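Local coordinates for protein heme oxygenase 1 (Synechocystis sp., PDB 1WE1) that binds heme and probably opens its porphyrin ring with release of iron, a key step toward the chromophores of the photosynthetic antennae, at residues A[34-39]-A[144-149]. Residues are numbered along the deposited sequence; the frame is centred on the assembly and turned at random.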
# COMPACT_ATOMS: atom_id res chain seq x y z
N VAL A 34 17.17 -4.93 -3.22
CA VAL A 34 15.85 -5.43 -3.55
C VAL A 34 16.04 -6.23 -4.82
O VAL A 34 16.95 -5.95 -5.61
CB VAL A 34 14.83 -4.29 -3.85
CG1 VAL A 34 15.38 -3.35 -4.89
CG2 VAL A 34 13.52 -4.87 -4.35
N GLU A 35 15.21 -7.22 -5.04
CA GLU A 35 15.37 -8.03 -6.22
C GLU A 35 14.04 -8.40 -6.85
O GLU A 35 13.10 -8.82 -6.17
CB GLU A 35 16.22 -9.26 -5.88
CG GLU A 35 15.72 -10.59 -6.41
CD GLU A 35 14.76 -11.27 -5.45
OE1 GLU A 35 14.64 -10.81 -4.30
OE2 GLU A 35 14.13 -12.27 -5.85
N LYS A 36 13.99 -8.22 -8.17
CA LYS A 36 12.83 -8.49 -9.00
C LYS A 36 11.90 -9.65 -8.60
O LYS A 36 10.69 -9.49 -8.60
CB LYS A 36 13.31 -8.68 -10.44
CG LYS A 36 12.24 -9.22 -11.39
CD LYS A 36 12.81 -9.53 -12.77
CE LYS A 36 11.78 -10.23 -13.67
NZ LYS A 36 10.54 -9.44 -13.89
N ASN A 37 12.44 -10.81 -8.24
CA ASN A 37 11.54 -11.92 -7.92
C ASN A 37 10.71 -11.84 -6.65
O ASN A 37 9.54 -12.19 -6.67
CB ASN A 37 12.31 -13.24 -7.96
CG ASN A 37 12.87 -13.53 -9.33
OD1 ASN A 37 12.14 -13.51 -10.33
ND2 ASN A 37 14.17 -13.78 -9.39
N SER A 38 11.30 -11.38 -5.55
CA SER A 38 10.52 -11.28 -4.34
C SER A 38 9.61 -10.03 -4.42
O SER A 38 8.42 -10.12 -4.13
CB SER A 38 11.44 -11.22 -3.11
OG SER A 38 12.43 -10.23 -3.24
N TYR A 39 10.16 -8.91 -4.86
CA TYR A 39 9.40 -7.66 -4.98
C TYR A 39 8.24 -7.81 -5.95
O TYR A 39 7.24 -7.11 -5.87
CB TYR A 39 10.33 -6.54 -5.45
CG TYR A 39 9.64 -5.23 -5.80
CD1 TYR A 39 9.11 -5.02 -7.08
CD2 TYR A 39 9.50 -4.22 -4.85
CE1 TYR A 39 8.45 -3.83 -7.40
CE2 TYR A 39 8.84 -3.02 -5.16
CZ TYR A 39 8.33 -2.84 -6.43
OH TYR A 39 7.68 -1.66 -6.73
N ASN A 144 16.83 2.36 -8.70
CA ASN A 144 18.27 2.22 -8.60
C ASN A 144 18.71 0.79 -8.30
O ASN A 144 19.66 0.28 -8.91
CB ASN A 144 18.85 3.16 -7.54
CG ASN A 144 19.02 4.59 -8.06
OD1 ASN A 144 19.36 4.81 -9.23
ND2 ASN A 144 18.79 5.57 -7.19
N ALA A 145 18.02 0.14 -7.37
CA ALA A 145 18.35 -1.21 -6.97
C ALA A 145 18.01 -2.30 -7.98
O ALA A 145 18.47 -3.43 -7.84
CB ALA A 145 17.70 -1.51 -5.64
N MET A 146 17.21 -1.98 -8.99
CA MET A 146 16.81 -2.96 -9.99
C MET A 146 17.01 -2.49 -11.43
O MET A 146 16.81 -3.25 -12.38
CB MET A 146 15.34 -3.35 -9.78
CG MET A 146 15.07 -4.24 -8.57
SD MET A 146 13.29 -4.46 -8.21
CE MET A 146 12.77 -5.26 -9.67
N ASN A 147 17.42 -1.24 -11.60
CA ASN A 147 17.62 -0.70 -12.94
C ASN A 147 16.34 -0.66 -13.76
O ASN A 147 16.17 -1.46 -14.69
CB ASN A 147 18.68 -1.51 -13.69
CG ASN A 147 20.09 -1.00 -13.45
OD1 ASN A 147 21.06 -1.59 -13.93
ND2 ASN A 147 20.22 0.11 -12.73
N LEU A 148 15.44 0.26 -13.42
CA LEU A 148 14.18 0.41 -14.15
C LEU A 148 14.14 1.77 -14.85
O LEU A 148 13.30 2.61 -14.53
CB LEU A 148 12.97 0.30 -13.19
CG LEU A 148 12.75 -0.97 -12.39
CD1 LEU A 148 13.13 -2.17 -13.24
CD2 LEU A 148 13.58 -0.94 -11.13
N HIS A 149 15.05 1.97 -15.80
CA HIS A 149 15.13 3.22 -16.55
C HIS A 149 13.72 3.74 -16.82
O HIS A 149 13.45 4.94 -16.70
CB HIS A 149 15.88 3.01 -17.87
CG HIS A 149 17.16 2.26 -17.72
ND1 HIS A 149 17.21 0.90 -17.49
CD2 HIS A 149 18.45 2.67 -17.74
CE1 HIS A 149 18.46 0.51 -17.37
NE2 HIS A 149 19.24 1.57 -17.53
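Met-146 sends its CG anti to its own carbonyl carbon (chi1 -73°), and chi2 of 171° extends the chain to SD. A turn at chi3 (63°) then brings CE to Lys-36, whose CA it meets at 3.3 Å and whose CB it also touches. Val-34 crosses the methionine chain at about a right angle. Its CG1 lies 3.8 Å from Met-146 CG, and its CG2 lies 3.9 Å from Met-146 SD. The sulfur also stands 4.8 Å from the centroid of the Tyr-39 ring, in an oblique Met-aromatic contact. No hydrogen bond joins the segments. An alanine in place of Met-146 would probably open a gap between Val-34, Lys-36 and Tyr-39 and leave the ring without its sulfur partner. Polar ends are held elsewhere: Lys-36 NZ hydrogen-bonds to Tyr-87 O, and the hydroxyls of Tyr-39 and Tyr-156 share a hydrogen bond. At the N-cap, Glu-35 OE2 accepts from Ser-38 N at 3.0 Å, from above the carboxylate plane. Away from the heme-binding residues, the Met-aromatic contact joins the C-terminal end of helix 120-146 to the capped N-terminal start of helix 36-59 in the all-helical heme oxygenase fold.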